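GH26C (Muricauda sp. MAR_2010_75, PDB 6Q78) probably hydrolyses internal beta-1,4-mannosidic linkages in mannans as a family 26 glycoside hydrolase (endo-beta-mannanase, EC 3.2.1.78). Local coordinates at residues Leu266-Asp272 with Val291-Asp297; Ala331-Gly337 with Ile367-Trp373; Phe70-Lys74 with Ala324-Ile330. One frame throughout, in Å; residues are numbered along the deposited sequence.

Interaction 1: residues Leu266-Asp272 with Val291-Asp297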
loop_
_atom_site.group_PDB
_atom_site.type_symbol
_atom_site.label_atom_id
_atom_site.label_comp_id
_atom_site.label_asym_id
_atom_site.label_seq_id
_atom_site.Cartn_x
_atom_site.Cartn_y
_atom_site.Cartn_z
ATOM N N LEU A 266 -9.090 4.934 4.150
ATOM C CA LEU A 266 -8.831 5.626 2.890
ATOM C C LEU A 266 -8.606 4.539 1.842
ATOM O O LEU A 266 -8.213 3.412 2.169
ATOM C CB LEU A 266 -7.551 6.455 3.004
ATOM C CG LEU A 266 -7.509 7.571 4.061
ATOM C CD1 LEU A 266 -6.188 8.350 3.960
ATOM C CD2 LEU A 266 -8.669 8.561 3.824
ATOM N N PHE A 267 -8.894 4.861 0.579
ATOM C CA PHE A 267 -8.852 3.881 -0.507
ATOM C C PHE A 267 -7.767 4.225 -1.517
ATOM O O PHE A 267 -7.724 5.356 -2.026
ATOM C CB PHE A 267 -10.220 3.824 -1.215
ATOM C CG PHE A 267 -11.321 3.375 -0.311
ATOM C CD1 PHE A 267 -11.589 2.021 -0.141
ATOM C CD2 PHE A 267 -12.054 4.296 0.415
ATOM C CE1 PHE A 267 -12.592 1.581 0.744
ATOM C CE2 PHE A 267 -13.057 3.877 1.283
ATOM C CZ PHE A 267 -13.316 2.515 1.430
ATOM N N ALA A 268 -6.913 3.242 -1.825
ATOM C CA ALA A 268 -5.758 3.427 -2.701
ATOM C C ALA A 268 -5.871 2.537 -3.934
ATOM O O ALA A 268 -6.065 1.330 -3.818
ATOM C CB ALA A 268 -4.468 3.070 -1.932
ATOM N N PHE A 269 -5.690 3.146 -5.105
ATOM C CA PHE A 269 -5.736 2.508 -6.414
ATOM C C PHE A 269 -4.302 2.394 -6.912
ATOM O O PHE A 269 -3.592 3.407 -6.973
ATOM C CB PHE A 269 -6.510 3.466 -7.345
ATOM C CG PHE A 269 -6.516 3.094 -8.817
ATOM C CD1 PHE A 269 -7.403 2.123 -9.298
ATOM C CD2 PHE A 269 -5.720 3.788 -9.726
ATOM C CE1 PHE A 269 -7.455 1.816 -10.671
ATOM C CE2 PHE A 269 -5.770 3.478 -11.100
ATOM C CZ PHE A 269 -6.626 2.488 -11.565
ATOM N N SER A 270 -3.872 1.207 -7.326
ATOM C CA SER A 270 -2.473 1.069 -7.752
ATOM C C SER A 270 -2.259 -0.014 -8.789
ATOM O O SER A 270 -2.205 -1.211 -8.462
ATOM C CB SER A 270 -1.528 0.881 -6.569
ATOM O OG SER A 270 -1.822 -0.350 -5.952
ATOM N N PRO A 271 -2.067 0.374 -10.050
ATOM C CA PRO A 271 -1.539 -0.565 -11.055
ATOM C C PRO A 271 -0.076 -0.844 -10.751
ATOM O O PRO A 271 0.519 -0.249 -9.832
ATOM C CB PRO A 271 -1.641 0.220 -12.368
ATOM C CG PRO A 271 -1.509 1.698 -11.913
ATOM C CD PRO A 271 -2.255 1.742 -10.567
ATOM N N ASP A 272 0.509 -1.747 -11.531
ATOM C CA ASP A 272 1.956 -1.895 -11.585
ATOM C C ASP A 272 2.474 -0.784 -12.492
ATOM O O ASP A 272 1.977 0.337 -12.387
ATOM C CB ASP A 272 2.304 -3.285 -12.095
ATOM C CG ASP A 272 3.670 -3.749 -11.659
ATOM O OD1 ASP A 272 4.632 -3.495 -12.418
ATOM O OD2 ASP A 272 3.786 -4.399 -10.591
ATOM N N VAL A 291 -11.647 6.870 -5.005
ATOM C CA VAL A 291 -10.210 6.713 -4.787
ATOM C C VAL A 291 -9.716 7.924 -4.004
ATOM O O VAL A 291 -10.024 9.063 -4.376
ATOM C CB VAL A 291 -9.454 6.607 -6.122
ATOM C CG1 VAL A 291 -7.957 6.655 -5.863
ATOM C CG2 VAL A 291 -9.838 5.325 -6.864
ATOM N N ASP A 292 -8.923 7.666 -2.949
ATOM C CA ASP A 292 -8.249 8.725 -2.182
ATOM C C ASP A 292 -6.774 8.861 -2.542
ATOM O O ASP A 292 -6.227 9.975 -2.564
ATOM C CB ASP A 292 -8.302 8.401 -0.695
ATOM C CG ASP A 292 -9.710 8.504 -0.109
ATOM O OD1 ASP A 292 -10.333 9.610 -0.237
ATOM O OD2 ASP A 292 -10.178 7.498 0.485
ATOM N N ILE A 293 -6.109 7.721 -2.751
ATOM C CA ILE A 293 -4.676 7.665 -3.028
ATOM C C ILE A 293 -4.486 7.072 -4.417
ATOM O O ILE A 293 -4.990 5.980 -4.701
ATOM C CB ILE A 293 -3.924 6.859 -1.960
ATOM C CG1 ILE A 293 -3.952 7.657 -0.642
ATOM C CG2 ILE A 293 -2.479 6.569 -2.461
ATOM C CD1 ILE A 293 -4.021 6.833 0.638
ATOM N N MET A 294 -3.790 7.800 -5.270
ATOM C CA MET A 294 -3.405 7.322 -6.596
ATOM C C MET A 294 -1.993 6.789 -6.467
ATOM O O MET A 294 -1.046 7.555 -6.234
ATOM C CB MET A 294 -3.445 8.461 -7.617
ATOM C CG MET A 294 -4.841 8.786 -8.047
ATOM S SD MET A 294 -4.868 10.248 -9.080
ATOM C CE MET A 294 -6.354 9.848 -10.028
ATOM N N GLY A 295 -1.847 5.476 -6.608
ATOM C CA GLY A 295 -0.560 4.837 -6.471
ATOM C C GLY A 295 -0.115 4.110 -7.736
ATOM O O GLY A 295 -0.811 4.058 -8.757
ATOM N N MET A 296 1.103 3.593 -7.658
ATOM C CA MET A 296 1.597 2.608 -8.614
ATOM C C MET A 296 2.669 1.792 -7.908
ATOM O O MET A 296 3.313 2.273 -6.964
ATOM C CB MET A 296 2.193 3.239 -9.882
ATOM C CG MET A 296 3.472 4.024 -9.563
ATOM S SD MET A 296 4.265 4.671 -11.055
ATOM C CE MET A 296 4.617 3.128 -11.969
ATOM N N ASP A 297 2.830 0.553 -8.357
ATOM C CA ASP A 297 3.929 -0.305 -7.936
ATOM C C ASP A 297 4.989 -0.324 -9.034
ATOM O O ASP A 297 4.673 -0.363 -10.231
ATOM C CB ASP A 297 3.446 -1.728 -7.654
ATOM C CG ASP A 297 2.467 -1.781 -6.492
ATOM O OD1 ASP A 297 2.305 -0.739 -5.840
ATOM O OD2 ASP A 297 1.915 -2.859 -6.219
#

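Interaction 2: residues Ala331-Gly337 with Ile367-Trp373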
loop_
_atom_site.group_PDB
_atom_site.type_symbol
_atom_site.label_atom_id
_atom_site.label_comp_id
_atom_site.label_asym_id
_atom_site.label_seq_id
_atom_site.Cartn_x
_atom_site.Cartn_y
_atom_site.Cartn_z
ATOM N N ALA A 331 -0.667 11.166 -4.083
ATOM C CA ALA A 331 0.065 10.229 -4.933
ATOM C C ALA A 331 1.044 9.388 -4.109
ATOM O O ALA A 331 1.484 9.791 -3.020
ATOM C CB ALA A 331 0.812 10.975 -6.045
ATOM N N SER A 332 1.392 8.203 -4.641
ATOM C CA SER A 332 2.310 7.326 -3.907
ATOM C C SER A 332 2.941 6.310 -4.832
ATOM O O SER A 332 2.314 5.855 -5.790
ATOM C CB SER A 332 1.596 6.573 -2.757
ATOM O OG SER A 332 2.376 5.475 -2.260
ATOM N N LEU A 333 4.208 5.970 -4.556
ATOM C CA LEU A 333 4.806 4.748 -5.104
ATOM C C LEU A 333 4.544 3.684 -4.043
ATOM O O LEU A 333 5.290 3.524 -3.068
ATOM C CB LEU A 333 6.298 4.959 -5.380
ATOM C CG LEU A 333 7.061 3.739 -5.937
ATOM C CD1 LEU A 333 6.483 3.322 -7.315
ATOM C CD2 LEU A 333 8.569 4.126 -6.080
ATOM N N THR A 334 3.458 2.927 -4.222
ATOM C CA THR A 334 2.946 2.064 -3.155
ATOM C C THR A 334 3.772 0.782 -2.921
ATOM O O THR A 334 3.669 0.203 -1.839
ATOM C CB THR A 334 1.446 1.743 -3.355
ATOM O OG1 THR A 334 1.188 1.435 -4.732
ATOM C CG2 THR A 334 0.600 2.929 -3.011
ATOM N N GLU A 335 4.588 0.343 -3.871
ATOM C CA GLU A 335 5.524 -0.758 -3.669
ATOM C C GLU A 335 6.715 -0.463 -4.545
ATOM O O GLU A 335 6.542 -0.101 -5.714
ATOM C CB GLU A 335 5.031 -2.113 -4.178
ATOM C CG GLU A 335 3.961 -2.724 -3.311
ATOM C CD GLU A 335 3.688 -4.154 -3.681
ATOM O OE1 GLU A 335 4.632 -4.872 -4.101
ATOM O OE2 GLU A 335 2.503 -4.594 -3.512
ATOM N N THR A 336 7.919 -0.689 -4.002
ATOM C CA THR A 336 9.129 -0.618 -4.801
ATOM C C THR A 336 10.231 -1.388 -4.086
ATOM O O THR A 336 10.034 -1.958 -3.000
ATOM C CB THR A 336 9.538 0.842 -5.060
ATOM O OG1 THR A 336 10.503 0.898 -6.130
ATOM C CG2 THR A 336 10.101 1.479 -3.781
ATOM N N GLY A 337 11.389 -1.436 -4.735
ATOM C CA GLY A 337 12.531 -2.130 -4.172
ATOM C C GLY A 337 13.343 -2.801 -5.255
ATOM O O GLY A 337 12.898 -2.986 -6.396
ATOM N N ILE A 367 4.695 13.025 -3.747
ATOM C CA ILE A 367 4.091 11.782 -3.270
ATOM C C ILE A 367 4.031 11.828 -1.751
ATOM O O ILE A 367 4.909 12.400 -1.106
ATOM C CB ILE A 367 4.876 10.525 -3.713
ATOM C CG1 ILE A 367 6.363 10.668 -3.369
ATOM C CG2 ILE A 367 4.657 10.209 -5.212
ATOM C CD1 ILE A 367 7.084 9.313 -3.252
ATOM N N GLY A 368 3.001 11.193 -1.186
ATOM C CA GLY A 368 2.881 11.178 0.265
ATOM C C GLY A 368 3.747 10.119 0.897
ATOM O O GLY A 368 4.228 10.299 2.025
ATOM N N PHE A 369 3.970 9.009 0.201
ATOM C CA PHE A 369 4.720 7.913 0.799
ATOM C C PHE A 369 5.209 6.956 -0.261
ATOM O O PHE A 369 4.683 6.908 -1.378
ATOM C CB PHE A 369 3.910 7.169 1.876
ATOM C CG PHE A 369 2.734 6.406 1.350
ATOM C CD1 PHE A 369 1.508 6.999 1.259
ATOM C CD2 PHE A 369 2.860 5.078 0.987
ATOM C CE1 PHE A 369 0.379 6.258 0.796
ATOM C CE2 PHE A 369 1.740 4.324 0.559
ATOM C CZ PHE A 369 0.515 4.929 0.471
ATOM N N THR A 370 6.253 6.204 0.098
ATOM C CA THR A 370 6.641 5.037 -0.666
ATOM C C THR A 370 6.888 3.895 0.298
ATOM O O THR A 370 7.156 4.114 1.477
ATOM C CB THR A 370 7.808 5.324 -1.597
ATOM O OG1 THR A 370 7.997 4.178 -2.454
ATOM C CG2 THR A 370 9.057 5.576 -0.801
ATOM N N MET A 371 6.772 2.671 -0.197
ATOM C CA MET A 371 6.934 1.494 0.657
ATOM C C MET A 371 7.736 0.407 -0.041
ATOM O O MET A 371 7.450 0.045 -1.187
ATOM C CB MET A 371 5.563 0.933 1.053
ATOM C CG MET A 371 5.619 -0.131 2.191
ATOM S SD MET A 371 4.074 -1.045 2.310
ATOM C CE MET A 371 4.157 -2.117 0.859
ATOM N N PHE A 372 8.719 -0.125 0.678
ATOM C CA PHE A 372 9.469 -1.291 0.251
ATOM C C PHE A 372 8.700 -2.563 0.594
ATOM O O PHE A 372 7.949 -2.618 1.584
ATOM C CB PHE A 372 10.790 -1.307 1.026
ATOM C CG PHE A 372 11.729 -0.197 0.623
ATOM C CD1 PHE A 372 12.413 -0.267 -0.578
ATOM C CD2 PHE A 372 11.925 0.924 1.440
ATOM C CE1 PHE A 372 13.277 0.759 -0.976
ATOM C CE2 PHE A 372 12.813 1.933 1.038
ATOM C CZ PHE A 372 13.479 1.846 -0.165
ATOM N N TRP A 373 8.886 -3.598 -0.235
ATOM C CA TRP A 373 8.372 -4.904 0.143
ATOM C C TRP A 373 9.172 -5.455 1.327
ATOM O O TRP A 373 10.135 -4.843 1.787
ATOM C CB TRP A 373 8.320 -5.853 -1.066
ATOM C CG TRP A 373 7.336 -6.956 -0.886
ATOM C CD1 TRP A 373 7.603 -8.299 -0.899
ATOM C CD2 TRP A 373 5.914 -6.833 -0.655
ATOM N NE1 TRP A 373 6.453 -9.018 -0.672
ATOM C CE2 TRP A 373 5.402 -8.150 -0.528
ATOM C CE3 TRP A 373 5.034 -5.745 -0.558
ATOM C CZ2 TRP A 373 4.045 -8.412 -0.288
ATOM C CZ3 TRP A 373 3.680 -6.007 -0.313
ATOM C CH2 TRP A 373 3.208 -7.334 -0.178
#

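Interaction 3: residues Phe70-Lys74 with Ala324-Ile330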
loop_
_atom_site.group_PDB
_atom_site.type_symbol
_atom_site.label_atom_id
_atom_site.label_comp_id
_atom_site.label_asym_id
_atom_site.label_seq_id
_atom_site.Cartn_x
_atom_site.Cartn_y
_atom_site.Cartn_z
ATOM N N PHE A 70 -5.517 12.029 5.811
ATOM C CA PHE A 70 -5.583 12.486 4.427
ATOM C C PHE A 70 -4.949 13.870 4.293
ATOM O O PHE A 70 -4.097 14.099 3.421
ATOM C CB PHE A 70 -7.045 12.485 3.957
ATOM C CG PHE A 70 -7.219 12.868 2.522
ATOM C CD1 PHE A 70 -7.181 14.210 2.138
ATOM C CD2 PHE A 70 -7.430 11.877 1.551
ATOM C CE1 PHE A 70 -7.370 14.572 0.797
ATOM C CE2 PHE A 70 -7.628 12.236 0.234
ATOM C CZ PHE A 70 -7.576 13.587 -0.155
ATOM N N TYR A 71 -5.367 14.815 5.145
ATOM C CA TYR A 71 -4.822 16.165 5.056
ATOM C C TYR A 71 -3.309 16.138 5.201
ATOM O O TYR A 71 -2.583 16.761 4.419
ATOM C CB TYR A 71 -5.441 17.074 6.125
ATOM C CG TYR A 71 -4.827 18.460 6.069
ATOM C CD1 TYR A 71 -5.313 19.418 5.170
ATOM C CD2 TYR A 71 -3.756 18.824 6.900
ATOM C CE1 TYR A 71 -4.752 20.684 5.091
ATOM C CE2 TYR A 71 -3.190 20.096 6.821
ATOM C CZ TYR A 71 -3.703 21.020 5.916
ATOM O OH TYR A 71 -3.158 22.290 5.820
ATOM N N ASN A 72 -2.811 15.438 6.214
ATOM C CA ASN A 72 -1.383 15.536 6.511
ATOM C C ASN A 72 -0.532 14.843 5.453
ATOM O O ASN A 72 0.594 15.283 5.202
ATOM C CB ASN A 72 -1.086 14.978 7.913
ATOM C CG ASN A 72 -1.408 15.977 8.990
ATOM O OD1 ASN A 72 -0.908 17.090 8.944
ATOM N ND2 ASN A 72 -2.263 15.609 9.942
ATOM N N LEU A 73 -1.025 13.750 4.852
ATOM C CA LEU A 73 -0.283 13.139 3.747
ATOM C C LEU A 73 -0.223 14.075 2.560
ATOM O O LEU A 73 0.817 14.195 1.898
ATOM C CB LEU A 73 -0.938 11.831 3.302
ATOM C CG LEU A 73 -0.662 10.630 4.195
ATOM C CD1 LEU A 73 -1.532 9.459 3.809
ATOM C CD2 LEU A 73 0.825 10.219 4.095
ATOM N N LYS A 74 -1.352 14.702 2.241
ATOM C CA LYS A 74 -1.389 15.619 1.109
ATOM C C LYS A 74 -0.454 16.798 1.347
ATOM O O LYS A 74 0.281 17.211 0.440
ATOM C CB LYS A 74 -2.830 16.078 0.894
ATOM C CG LYS A 74 -3.068 17.019 -0.281
ATOM C CD LYS A 74 -2.830 16.347 -1.619
ATOM C CE LYS A 74 -3.353 17.270 -2.712
ATOM N NZ LYS A 74 -2.893 16.784 -4.038
ATOM N N ALA A 324 -2.800 13.331 -9.285
ATOM C CA ALA A 324 -3.151 13.602 -7.892
ATOM C C ALA A 324 -3.251 15.103 -7.612
ATOM O O ALA A 324 -4.124 15.551 -6.859
ATOM C CB ALA A 324 -2.120 12.940 -6.975
ATOM N N GLU A 325 -2.367 15.908 -8.207
ATOM C CA GLU A 325 -2.503 17.355 -8.048
ATOM C C GLU A 325 -3.809 17.849 -8.670
ATOM O O GLU A 325 -4.545 18.629 -8.059
ATOM C CB GLU A 325 -1.298 18.049 -8.671
ATOM C CG GLU A 325 -0.026 17.938 -7.857
ATOM C CD GLU A 325 0.954 19.049 -8.154
ATOM O OE1 GLU A 325 0.724 20.193 -7.702
ATOM O OE2 GLU A 325 1.947 18.780 -8.853
ATOM N N GLU A 326 -4.138 17.368 -9.858
ATOM C CA GLU A 326 -5.336 17.856 -10.541
ATOM C C GLU A 326 -6.624 17.437 -9.828
ATOM O O GLU A 326 -7.587 18.222 -9.774
ATOM C CB GLU A 326 -5.322 17.380 -11.992
ATOM C CG GLU A 326 -4.358 18.191 -12.840
ATOM C CD GLU A 326 -4.166 17.608 -14.211
ATOM O OE1 GLU A 326 -3.226 18.043 -14.911
ATOM O OE2 GLU A 326 -4.955 16.701 -14.570
ATOM N N ARG A 327 -6.658 16.224 -9.258
ATOM C CA ARG A 327 -7.883 15.646 -8.714
ATOM C C ARG A 327 -7.941 15.724 -7.194
ATOM O O ARG A 327 -8.883 15.205 -6.590
ATOM C CB ARG A 327 -8.066 14.215 -9.209
ATOM C CG ARG A 327 -8.374 14.184 -10.724
ATOM C CD ARG A 327 -7.886 12.935 -11.367
ATOM N NE ARG A 327 -8.110 12.980 -12.812
ATOM C CZ ARG A 327 -9.080 12.320 -13.440
ATOM N NH1 ARG A 327 -9.930 11.569 -12.750
ATOM N NH2 ARG A 327 -9.200 12.414 -14.763
ATOM N N VAL A 328 -6.990 16.418 -6.571
ATOM C CA VAL A 328 -6.904 16.547 -5.115
ATOM C C VAL A 328 -6.862 15.175 -4.450
ATOM O O VAL A 328 -7.653 14.878 -3.551
ATOM C CB VAL A 328 -8.001 17.466 -4.531
ATOM C CG1 VAL A 328 -7.618 17.907 -3.147
ATOM C CG2 VAL A 328 -8.215 18.676 -5.447
ATOM N N LYS A 329 -5.943 14.334 -4.910
ATOM C CA LYS A 329 -5.646 13.020 -4.348
ATOM C C LYS A 329 -4.244 13.050 -3.750
ATOM O O LYS A 329 -3.499 14.018 -3.909
ATOM C CB LYS A 329 -5.706 11.923 -5.418
ATOM C CG LYS A 329 -7.030 11.850 -6.211
ATOM C CD LYS A 329 -8.202 11.749 -5.268
ATOM C CE LYS A 329 -9.497 11.536 -6.048
ATOM N NZ LYS A 329 -10.666 11.663 -5.134
ATOM N N ILE A 330 -3.884 11.962 -3.066
ATOM C CA ILE A 330 -2.514 11.762 -2.592
ATOM C C ILE A 330 -1.839 10.789 -3.555
ATOM O O ILE A 330 -2.370 9.692 -3.810
ATOM C CB ILE A 330 -2.532 11.152 -1.182
ATOM C CG1 ILE A 330 -3.167 12.148 -0.193
ATOM C CG2 ILE A 330 -1.117 10.786 -0.703
ATOM C CD1 ILE A 330 -3.835 11.409 0.977
HETATM O O HOH W 1 -4.411 18.809 -5.334
#

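Interaction 1: residues Leu266-Asp272 with Val291-Asp297
F267 and D292 meet at the N-terminal ends of two neighbouring parallel strands of a (beta/alpha)8 TIM barrel, linked through a beta-alpha-beta unit with a short helix, 278-281. The D292 carboxylate turns back on the other strand: CG lies anti to its own carbonyl carbon (chi1 -69°), which brings OD2 beside the F267 amide, 2.9 Å from F267 N, where its anti lone pair accepts the bond. OD2 also sits near the plane of the F267 ring, at its edge, 3.7 Å from F267 CD2, while OD1 accepts from V58 N. The F267 carbonyl is gripped twice in return, D292 N approaching in the carbonyl plane and I293 N tilted from it. The ladder then runs on through F269 N to I293 O, a nearly straight bond of 2.9 Å, and G295 N to F269 O. A268 and I293 share one face, CB to CB 3.8 Å. On the other face F269 CB packs against both methyls of V291; its ring, with CG anti to the backbone N (chi1 172°), leads away to F228 and Y285. Beyond the strand, S270 OG turns to R223. G295 lies beside the S270 methylene, where a side chain would be tightly placed. Here the chains stay in register: D297 N bonds to P271 O (2.9 Å), and P271 CD rests 3.3 Å from G295 O.

Interaction 2: residues Ala331-Gly337 with Ile367-Trp373
F369 lays one face of its ring over the side chain of S332. S332 CB stands 3.8 Å from the ring centroid, 12° off the normal, a CH-pi contact, and OG lies above the same face toward the rim. S332 OG, placed anti to its backbone N (chi1 165°), also donates to F369 O at 2.9 Å, coming from above the carbonyl plane. T334 CG2 meets the ring obliquely, 4.0 Å from F369 CE2. With an alanine in place of F369, S332 CB and T334 CG2 would probably lose their aromatic cover, leaving a gap where the ring had lain. On the opposite face of the sheet, L333 and T370 lie side by side; T370 OG1 donates in plane to a lone pair of L333 O (2.9 Å), a carbonyl that the M371 amide reaches only weakly. A beta bulge then shifts the register. Within it, where the chain turns a corner, E335 runs alongside W373, its carboxylate 18° from parallel to the indole, with OE1 3.7 Å from W373 CE3; T336 N then bonds to M371 O at 2.9 Å. R223 and Y299 hold the E335 oxygens, and OE2 also bonds a Tris molecule, probably from the crystallisation solution. A glutamate leaving the seventh barrel strand, beside a tryptophan after the eighth, is the arrangement of clan GH-A active sites, in which this glutamate is probably the nucleophile.

Interaction 3: residues Phe70-Lys74 with Ala324-Ile330
A324 O receives the amine of K74 at the C-terminal end of helix 306-327, where the chain closes in a Schellman motif before entering the next barrel strand. That bond is weak, NZ to A324 O being 3.3 Å; the same carbonyl also takes K329 N in the motif. E325 joins through its main chain: a water accepts from K74 NZ and donates to E325 O, whereas its carboxylate pairs with K366. V328, with the motif's positive phi (55°), turns the chain so that its O lies at the edge of the F70 ring, in plane, 3.6 Å from F70 CZ. K329 sends its side chain away to V291 and D288 but offers its carbonyl inward, and K74 NZ donates to K329 O at 2.8 Å. A bend at chi2 (67°) in the otherwise extended K74 chain carries the amine across to the carbonyls at and just beyond the helix end, where the positive charge probably suits the negative end of the helix dipole. I330 then fills the angle between F70, L73 and K74 of helix 64-76: CG1 lies near K74 CB, and CD1 touches L73 CB at 3.7 Å. The same methyl sits over one face of F70, offset toward the rim, with I330 CD1 3.7 Å from F70 CD2.

Overall arrangement
Interactions 1 and 2 cover the fifth to eighth barrel strands, and strands 293-298 and 330-336 bond directly between them: M296 O to T334 N at 2.8 Å and D297 OD1 to T334 OG1 at 2.7 Å. Interaction 3 lies at the N-terminal end of these strands, away from the pocket, its centre about 12 Å from that of interaction 1 and about 15 Å from that of interaction 2. Through I330 it meets the same sheet, M294 N reaching I330 O at 2.8 Å, while A331 CB packs on A324 CB at 3.6 Å. The C-terminal ends converge on a pocket holding Tris, about 3 Å from the E335 side chain and about 5 Å from that of D297; R223 pairs with both carboxylates.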